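Local coordinates for McyG protein (Microcystis aeruginosa PCC 7806, PDB 4R0M) that binds phenylalanyl-adenylate in its adenylation domain and probably activates an aromatic substrate for loading onto its peptidyl carrier domain in microcystin synthesis, at residues Y517-E522 / F548-I552; L459-K463 / F486-S490; I58-Q64 / L158-K164. All blocks are in the same frame, centred on the assembly; numbering follows the deposited sequence.

Contact 1 (Y517-E522 / F548-I552); sequences YVIPLE and FSSRI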
loop_
_atom_site.group_PDB
_atom_site.type_symbol
_atom_site.label_atom_id
_atom_site.label_comp_id
_atom_site.label_asym_id
_atom_site.label_seq_id
_atom_site.Cartn_x
_atom_site.Cartn_y
_atom_site.Cartn_z
ATOM N N TYR A 517 26.402 -12.172 -0.089
ATOM C CA TYR A 517 26.671 -10.829 -0.602
ATOM C C TYR A 517 25.870 -9.771 0.147
ATOM O O TYR A 517 24.699 -9.980 0.472
ATOM C CB TYR A 517 26.359 -10.746 -2.100
ATOM C CG TYR A 517 27.081 -11.767 -2.952
ATOM C CD1 TYR A 517 28.392 -11.546 -3.379
ATOM C CD2 TYR A 517 26.452 -12.951 -3.336
ATOM C CE1 TYR A 517 29.056 -12.480 -4.162
ATOM C CE2 TYR A 517 27.105 -13.891 -4.119
ATOM C CZ TYR A 517 28.406 -13.648 -4.529
ATOM O OH TYR A 517 29.059 -14.577 -5.305
ATOM N N VAL A 518 26.515 -8.641 0.423
ATOM C CA VAL A 518 25.857 -7.489 1.036
ATOM C C VAL A 518 26.118 -6.267 0.164
ATOM O O VAL A 518 27.240 -5.757 0.112
ATOM C CB VAL A 518 26.340 -7.232 2.484
ATOM C CG1 VAL A 518 25.590 -6.061 3.103
ATOM C CG2 VAL A 518 26.161 -8.473 3.346
ATOM N N ILE A 519 25.074 -5.802 -0.519
ATOM C CA ILE A 519 25.208 -4.749 -1.525
ATOM C C ILE A 519 24.563 -3.426 -1.096
ATOM O O ILE A 519 23.341 -3.348 -0.932
ATOM C CB ILE A 519 24.612 -5.183 -2.883
ATOM C CG1 ILE A 519 25.044 -6.613 -3.236
ATOM C CG2 ILE A 519 25.012 -4.196 -3.974
ATOM C CD1 ILE A 519 24.036 -7.379 -4.066
ATOM N N PRO A 520 25.390 -2.378 -0.910
ATOM C CA PRO A 520 24.897 -1.022 -0.679
ATOM C C PRO A 520 24.224 -0.471 -1.930
ATOM O O PRO A 520 24.651 -0.770 -3.050
ATOM C CB PRO A 520 26.173 -0.226 -0.380
ATOM C CG PRO A 520 27.184 -1.242 0.026
ATOM C CD PRO A 520 26.855 -2.451 -0.793
ATOM N N LEU A 521 23.176 0.322 -1.734
ATOM C CA LEU A 521 22.433 0.900 -2.845
ATOM C C LEU A 521 22.045 2.350 -2.612
ATOM O O LEU A 521 21.733 2.753 -1.489
ATOM C CB LEU A 521 21.185 0.070 -3.149
ATOM C CG LEU A 521 21.327 -1.015 -4.215
ATOM C CD1 LEU A 521 20.119 -1.937 -4.189
ATOM C CD2 LEU A 521 21.504 -0.397 -5.597
ATOM N N GLU A 522 22.082 3.130 -3.689
ATOM C CA GLU A 522 21.557 4.491 -3.679
ATOM C C GLU A 522 20.046 4.433 -3.484
ATOM O O GLU A 522 19.364 3.607 -4.097
ATOM C CB GLU A 522 21.924 5.252 -4.966
ATOM C CG GLU A 522 22.034 4.405 -6.230
ATOM C CD GLU A 522 23.370 3.683 -6.356
ATOM O OE1 GLU A 522 23.362 2.433 -6.408
ATOM O OE2 GLU A 522 24.427 4.357 -6.398
ATOM N N PHE A 548 24.793 -5.446 -9.967
ATOM C CA PHE A 548 25.669 -5.110 -8.838
ATOM C C PHE A 548 27.068 -5.731 -8.923
ATOM O O PHE A 548 27.918 -5.457 -8.068
ATOM C CB PHE A 548 25.014 -5.506 -7.504
ATOM C CG PHE A 548 23.545 -5.192 -7.420
ATOM C CD1 PHE A 548 23.092 -3.875 -7.456
ATOM C CD2 PHE A 548 22.611 -6.215 -7.288
ATOM C CE1 PHE A 548 21.737 -3.587 -7.374
ATOM C CE2 PHE A 548 21.255 -5.934 -7.201
ATOM C CZ PHE A 548 20.818 -4.617 -7.244
ATOM N N SER A 549 27.300 -6.559 -9.944
ATOM C CA SER A 549 28.573 -7.278 -10.116
ATOM C C SER A 549 29.804 -6.380 -9.975
ATOM O O SER A 549 30.806 -6.779 -9.381
ATOM C CB SER A 549 28.603 -8.009 -11.457
ATOM O OG SER A 549 27.643 -9.052 -11.481
ATOM N N SER A 550 29.705 -5.166 -10.512
ATOM C CA SER A 550 30.774 -4.172 -10.429
ATOM C C SER A 550 31.015 -3.729 -8.987
ATOM O O SER A 550 32.158 -3.708 -8.520
ATOM C CB SER A 550 30.445 -2.957 -11.299
ATOM O OG SER A 550 31.451 -1.966 -11.193
ATOM N N ARG A 551 29.930 -3.377 -8.297
ATOM C CA ARG A 551 29.988 -2.955 -6.900
ATOM C C ARG A 551 30.460 -4.097 -5.998
ATOM O O ARG A 551 31.266 -3.876 -5.095
ATOM C CB ARG A 551 28.626 -2.419 -6.442
ATOM C CG ARG A 551 28.660 -1.668 -5.120
ATOM C CD ARG A 551 27.456 -0.756 -4.962
ATOM N NE ARG A 551 27.518 0.393 -5.863
ATOM C CZ ARG A 551 26.617 1.370 -5.909
ATOM N NH1 ARG A 551 25.564 1.356 -5.100
ATOM N NH2 ARG A 551 26.773 2.368 -6.766
ATOM N N ILE A 552 29.963 -5.308 -6.263
ATOM C CA ILE A 552 30.379 -6.516 -5.541
ATOM C C ILE A 552 31.897 -6.707 -5.612
ATOM O O ILE A 552 32.553 -6.879 -4.581
ATOM C CB ILE A 552 29.640 -7.777 -6.055
ATOM C CG1 ILE A 552 28.175 -7.754 -5.597
ATOM C CG2 ILE A 552 30.325 -9.053 -5.571
ATOM C CD1 ILE A 552 27.260 -8.692 -6.359
#
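Strand 517-520 and the first turn of helix 549-558 meet through a hydrophobic patch that gives way to a charged clamp at one end. I519 and I552 mark the closest backbone approach, their CA atoms 6.8 Å apart. I519 takes the m,t rotamer, so that its CG1 lies 4.1 Å from I552 CG1 while its CD1 reaches F548 CD2 at 3.7 Å. The ring of F548, with chi1 near -42°, spans two residues of the other segment: its CE1 also lies 3.7 Å from L521 CD2, where L521 has an off-well chi1 of -93° and a t chi2. At the start of the strand, CD1 of the m-rotamer Y517 rests 3.8 Å from I552 CG2. V518, between Y517 and I519, points its CA-to-CB bond away from the helix.

R551 supplies the polar half. Its t,t,m side chain runs out from the helix and places NH1 3.1 Å from the backbone O of P520, a nearly straight hydrogen bond. The same NH1 is 2.8 Å from E522 OE1, and R551 NH2 is 3.1 Å from E522 OE2, making a bidentate salt bridge. E522 meets it by a chi1 of 32°, between the rotamer wells, and an m chi2, which bend the carboxylate round to the guanidinium.

In the three-stranded sheet of what is, as in other ANL enzymes, the small C-terminal subdomain, strand 517-520 is an edge beside strand 479-486. Helix 536-545 shares the face of I519 and F548, with F543 touching both, whereas V518 packs against helix 498-511.

Contact 2 (L459-K463 / F486-S490); sequences LEGVK and FSPES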
loop_
_atom_site.group_PDB
_atom_site.type_symbol
_atom_site.label_atom_id
_atom_site.label_comp_id
_atom_site.label_asym_id
_atom_site.label_seq_id
_atom_site.Cartn_x
_atom_site.Cartn_y
_atom_site.Cartn_z
ATOM N N LEU A 459 21.178 -1.950 13.145
ATOM C CA LEU A 459 22.561 -1.483 13.062
ATOM C C LEU A 459 22.698 -0.024 12.648
ATOM O O LEU A 459 21.984 0.458 11.766
ATOM C CB LEU A 459 23.368 -2.362 12.100
ATOM C CG LEU A 459 23.615 -3.819 12.489
ATOM C CD1 LEU A 459 24.000 -4.621 11.256
ATOM C CD2 LEU A 459 24.682 -3.928 13.569
ATOM N N GLU A 460 23.633 0.663 13.298
ATOM C CA GLU A 460 24.028 2.018 12.932
ATOM C C GLU A 460 24.612 2.025 11.519
ATOM O O GLU A 460 25.463 1.194 11.186
ATOM C CB GLU A 460 25.053 2.550 13.943
ATOM C CG GLU A 460 25.702 3.879 13.580
ATOM C CD GLU A 460 24.713 5.029 13.546
ATOM O OE1 GLU A 460 24.147 5.362 14.610
ATOM O OE2 GLU A 460 24.507 5.603 12.453
ATOM N N GLY A 461 24.140 2.956 10.692
ATOM C CA GLY A 461 24.619 3.083 9.316
ATOM C C GLY A 461 23.711 2.460 8.270
ATOM O O GLY A 461 23.936 2.626 7.069
ATOM N N VAL A 462 22.689 1.735 8.724
ATOM C CA VAL A 462 21.704 1.130 7.826
ATOM C C VAL A 462 20.420 1.958 7.853
ATOM O O VAL A 462 19.771 2.081 8.897
ATOM C CB VAL A 462 21.408 -0.339 8.205
ATOM C CG1 VAL A 462 20.324 -0.927 7.310
ATOM C CG2 VAL A 462 22.679 -1.176 8.128
ATOM N N LYS A 463 20.065 2.534 6.705
ATOM C CA LYS A 463 18.882 3.385 6.610
ATOM C C LYS A 463 17.608 2.547 6.558
ATOM O O LYS A 463 17.446 1.698 5.679
ATOM C CB LYS A 463 18.971 4.324 5.405
ATOM C CG LYS A 463 18.132 5.585 5.553
ATOM C CD LYS A 463 18.329 6.529 4.376
ATOM C CE LYS A 463 17.439 7.761 4.493
ATOM N NZ LYS A 463 17.838 8.662 5.612
ATOM N N PHE A 486 20.815 -3.139 0.957
ATOM C CA PHE A 486 20.491 -2.068 1.888
ATOM C C PHE A 486 20.919 -0.720 1.314
ATOM O O PHE A 486 21.601 -0.660 0.292
ATOM C CB PHE A 486 21.174 -2.318 3.241
ATOM C CG PHE A 486 22.631 -1.948 3.266
ATOM C CD1 PHE A 486 23.587 -2.781 2.694
ATOM C CD2 PHE A 486 23.050 -0.762 3.861
ATOM C CE1 PHE A 486 24.929 -2.437 2.712
ATOM C CE2 PHE A 486 24.391 -0.412 3.880
ATOM C CZ PHE A 486 25.332 -1.252 3.306
ATOM N N SER A 487 20.509 0.356 1.979
ATOM C CA SER A 487 20.980 1.692 1.652
ATOM C C SER A 487 21.671 2.288 2.875
ATOM O O SER A 487 21.155 2.171 3.989
ATOM C CB SER A 487 19.821 2.581 1.202
ATOM O OG SER A 487 20.291 3.836 0.745
ATOM N N PRO A 488 22.849 2.913 2.678
ATOM C CA PRO A 488 23.612 3.463 3.799
ATOM C C PRO A 488 22.991 4.736 4.365
ATOM O O PRO A 488 22.471 5.563 3.612
ATOM C CB PRO A 488 24.987 3.778 3.184
ATOM C CG PRO A 488 24.983 3.166 1.821
ATOM C CD PRO A 488 23.549 3.114 1.399
ATOM N N GLU A 489 23.053 4.879 5.685
ATOM C CA GLU A 489 22.570 6.077 6.367
ATOM C C GLU A 489 23.666 7.147 6.418
ATOM O O GLU A 489 23.466 8.229 6.975
ATOM C CB GLU A 489 22.084 5.727 7.778
ATOM C CG GLU A 489 21.061 6.696 8.354
ATOM C CD GLU A 489 20.314 6.124 9.543
ATOM O OE1 GLU A 489 20.970 5.646 10.495
ATOM O OE2 GLU A 489 19.066 6.159 9.527
ATOM N N SER A 490 24.814 6.832 5.819
ATOM C CA SER A 490 25.967 7.732 5.773
ATOM C C SER A 490 25.671 8.999 4.975
ATOM O O SER A 490 24.687 9.060 4.229
ATOM C CB SER A 490 27.177 7.011 5.169
ATOM O OG SER A 490 27.479 5.826 5.887
#
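F486, the last residue of strand 479-486, points its CA-to-CB bond toward the 459-463 loop, and with chi1 p its CD2 lies 4.3 Å from V462 CG2 and its ring edge faces the carbonyl of G461. Next, S487 turns its backbone to the contact: its O accepts a hydrogen bond from K463 N at 2.9 Å, while its OG is engaged by the carbonyl of L521. P488 pairs with V462, CA to CA 5.0 Å, as the non-hydrogen-bonded pair of a single antiparallel-type beta bridge, a position where proline's missing amide hydrogen costs nothing; P488 CA also makes a CH···O contact of 3.4 Å with G461 O. This bridge ties the loop following helix 449-457 to the loop after strand 479-486 in the C-terminal subdomain. On the 459-463 side it emerges from a type II turn, L459 to V462, whose third residue, G461, has the positive phi of 100° that favours glycine. The second flanking bond comes from E489, whose N donates to G461 O at 2.8 Å. Its CB points toward the loop, 3.9 Å from K463 N, and OE1 comes to 4.0 Å from E460 OE2, two like charges close together. S490 barely touches the turn as the chain leaves.

Contact 3 (I58-Q64 / L158-K164); sequences ILNGLEQ and LRKAPSK
Residues 58-64 of helix 48-64 (regular alpha geometry, with L62 N, E63 N and Q64 N bonded to the O atoms of I58, L59 and N60 at 2.8-2.9 Å) are crossed by the chain leaving helix 155-158. There L158 to A161 form a type I turn, closed by A161 N to L158 O at 3.3 Å, and from A161 the backbone is extended (A161 -63/133, P162 -61/126). The CA atoms of G61 and L158 are 4.4 Å apart, those of N60 and S163 6.0 Å.

Apolar contacts centre on L158, in its m,t rotamer. Its CD2 lies 3.5 Å from G61 C and 3.7 Å from L62 N; its CD1 lies 3.9 Å from I58 CG2 and 4.1 Å from L62 CD2. A161 CB sits 3.5 Å from G61 CA. Glycine is what allows this approach, since a CB on residue 61 would clash with L158 O. I58 (m,t) also sets CG1 3.9 Å from R159 CG.

In the N-terminal subdomain, this joins two elements around a four-stranded parallel sheet: helix 48-64 leads into its strand 72-76, and helix 155-158 follows its edge strand 152-154.

Among polar contacts, Q64 (chi1 -81°, chi2 t) donates from NE2 to P162 O at 2.7 Å. N60 (chi1 t) points toward the extended part, beside P162 to K164. S163 OG bonds A161 O at 2.6 Å within its own segment. R159 points its CA-to-CB bond away from 58-64, and its guanidinium, with I58 CD1 lying obliquely by it, makes salt bridges with D82 and D54 of helix 48-64.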
loop_
_atom_site.group_PDB
_atom_site.type_symbol
_atom_site.label_atom_id
_atom_site.label_comp_id
_atom_site.label_asym_id
_atom_site.label_seq_id
_atom_site.Cartn_x
_atom_site.Cartn_y
_atom_site.Cartn_z
ATOM N N ILE A 58 -15.806 18.919 -12.805
ATOM C CA ILE A 58 -14.768 18.126 -13.467
ATOM C C ILE A 58 -15.399 17.095 -14.400
ATOM O O ILE A 58 -14.937 16.910 -15.530
ATOM C CB ILE A 58 -13.834 17.435 -12.444
ATOM C CG1 ILE A 58 -13.059 18.485 -11.642
ATOM C CG2 ILE A 58 -12.866 16.484 -13.143
ATOM C CD1 ILE A 58 -12.655 18.035 -10.255
ATOM N N LEU A 59 -16.458 16.439 -13.921
ATOM C CA LEU A 59 -17.207 15.469 -14.717
ATOM C C LEU A 59 -17.730 16.070 -16.022
ATOM O O LEU A 59 -17.650 15.437 -17.076
ATOM C CB LEU A 59 -18.365 14.874 -13.906
ATOM C CG LEU A 59 -19.313 13.883 -14.595
ATOM C CD1 LEU A 59 -18.564 12.731 -15.260
ATOM C CD2 LEU A 59 -20.334 13.359 -13.597
ATOM N N ASN A 60 -18.266 17.287 -15.942
ATOM C CA ASN A 60 -18.733 18.005 -17.123
ATOM C C ASN A 60 -17.587 18.298 -18.090
ATOM O O ASN A 60 -17.749 18.184 -19.307
ATOM C CB ASN A 60 -19.449 19.299 -16.725
ATOM C CG ASN A 60 -20.052 20.021 -17.914
ATOM O OD1 ASN A 60 -20.845 19.453 -18.669
ATOM N ND2 ASN A 60 -19.676 21.283 -18.090
ATOM N N GLY A 61 -16.434 18.669 -17.536
ATOM C CA GLY A 61 -15.211 18.843 -18.313
ATOM C C GLY A 61 -14.810 17.568 -19.030
ATOM O O GLY A 61 -14.410 17.607 -20.193
ATOM N N LEU A 62 -14.922 16.439 -18.333
ATOM C CA LEU A 62 -14.633 15.132 -18.922
ATOM C C LEU A 62 -15.576 14.817 -20.085
ATOM O O LEU A 62 -15.125 14.425 -21.164
ATOM C CB LEU A 62 -14.691 14.023 -17.861
ATOM C CG LEU A 62 -13.553 13.958 -16.834
ATOM C CD1 LEU A 62 -13.954 13.113 -15.635
ATOM C CD2 LEU A 62 -12.270 13.428 -17.459
ATOM N N GLU A 63 -16.877 15.001 -19.856
ATOM C CA GLU A 63 -17.901 14.797 -20.884
ATOM C C GLU A 63 -17.661 15.659 -22.126
ATOM O O GLU A 63 -17.810 15.185 -23.253
ATOM C CB GLU A 63 -19.299 15.074 -20.320
ATOM C CG GLU A 63 -19.855 13.978 -19.421
ATOM C CD GLU A 63 -21.262 14.280 -18.928
ATOM O OE1 GLU A 63 -21.471 15.344 -18.304
ATOM O OE2 GLU A 63 -22.163 13.448 -19.161
ATOM N N GLN A 64 -17.280 16.918 -21.911
ATOM C CA GLN A 64 -17.014 17.854 -23.006
ATOM C C GLN A 64 -15.790 17.476 -23.841
ATOM O O GLN A 64 -15.681 17.879 -25.000
ATOM C CB GLN A 64 -16.876 19.284 -22.478
ATOM C CG GLN A 64 -18.205 19.979 -22.216
ATOM C CD GLN A 64 -18.042 21.409 -21.725
ATOM O OE1 GLN A 64 -16.981 22.022 -21.876
ATOM N NE2 GLN A 64 -19.103 21.952 -21.134
ATOM N N LEU A 158 -10.210 21.178 -16.636
ATOM C CA LEU A 158 -11.544 20.572 -16.580
ATOM C C LEU A 158 -12.471 21.352 -15.654
ATOM O O LEU A 158 -13.687 21.352 -15.845
ATOM C CB LEU A 158 -11.467 19.111 -16.122
ATOM C CG LEU A 158 -10.694 18.094 -16.967
ATOM C CD1 LEU A 158 -10.436 16.843 -16.148
ATOM C CD2 LEU A 158 -11.423 17.741 -18.254
ATOM N N ARG A 159 -11.886 22.007 -14.654
ATOM C CA ARG A 159 -12.624 22.867 -13.732
ATOM C C ARG A 159 -13.116 24.156 -14.403
ATOM O O ARG A 159 -14.006 24.830 -13.883
ATOM C CB ARG A 159 -11.763 23.213 -12.512
ATOM C CG ARG A 159 -11.635 22.096 -11.489
ATOM C CD ARG A 159 -11.080 22.620 -10.174
ATOM N NE ARG A 159 -11.102 21.603 -9.125
ATOM C CZ ARG A 159 -10.026 20.979 -8.649
ATOM N NH1 ARG A 159 -8.818 21.261 -9.120
ATOM N NH2 ARG A 159 -10.158 20.070 -7.693
ATOM N N LYS A 160 -12.587 24.443 -15.564
ATOM C CA LYS A 160 -12.950 25.606 -16.305
ATOM C C LYS A 160 -14.121 25.388 -17.203
ATOM O O LYS A 160 -14.613 26.312 -17.793
ATOM C CB LYS A 160 -11.798 26.013 -17.183
ATOM C CG LYS A 160 -10.616 26.562 -16.456
ATOM C CD LYS A 160 -9.656 27.101 -17.471
ATOM C CE LYS A 160 -8.290 27.335 -16.880
ATOM N NZ LYS A 160 -8.265 28.388 -15.840
ATOM N N ALA A 161 -14.563 24.156 -17.315
ATOM C CA ALA A 161 -15.572 23.822 -18.277
ATOM C C ALA A 161 -16.859 24.547 -17.988
ATOM O O ALA A 161 -17.278 24.713 -16.832
ATOM C CB ALA A 161 -15.812 22.337 -18.323
ATOM N N PRO A 162 -17.411 25.126 -19.050
ATOM C CA PRO A 162 -18.664 25.837 -18.869
ATOM C C PRO A 162 -19.481 24.679 -18.411
ATOM O O PRO A 162 -19.521 23.647 -19.083
ATOM C CB PRO A 162 -19.047 26.232 -20.291
ATOM C CG PRO A 162 -18.451 25.165 -21.143
ATOM C CD PRO A 162 -17.172 24.766 -20.460
ATOM N N SER A 163 -20.120 24.818 -17.269
ATOM C CA SER A 163 -20.668 23.648 -16.677
ATOM C C SER A 163 -22.143 23.530 -16.972
ATOM O O SER A 163 -22.994 24.122 -16.318
ATOM C CB SER A 163 -20.361 23.623 -15.197
ATOM O OG SER A 163 -19.020 23.983 -15.009
ATOM N N LYS A 164 -22.407 22.699 -17.973
ATOM C CA LYS A 164 -23.712 22.522 -18.523
ATOM C C LYS A 164 -24.062 21.208 -17.875
ATOM O O LYS A 164 -24.110 20.159 -18.502
ATOM C CB LYS A 164 -23.655 22.330 -20.041
ATOM C CG LYS A 164 -23.209 23.496 -20.901
ATOM C CD LYS A 164 -23.218 23.036 -22.354
ATOM C CE LYS A 164 -22.815 24.104 -23.359
ATOM N NZ LYS A 164 -22.823 23.577 -24.755
#

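Contacts 1 and 2 belong to the same C-terminal subdomain, their centres about 14 Å apart, and both engage its three-stranded sheet: I519 O lies 3.2 Å from F486 N, a probable hydrogen bond between neighbouring strands, and L521 O lies 2.9 Å from S487 OG. Contact 3 stands apart in the N-terminal subdomain, its centre about 51 Å from that of contact 1 and 49 Å from that of contact 2. All three are partly buried, contact 3 having the most exposed residues. Their chemistry differs: contact 1 pairs hydrophobic side chains with a salt bridge, contact 2 relies mainly on backbone bonds, and contact 3 on glycine-permitted close packing.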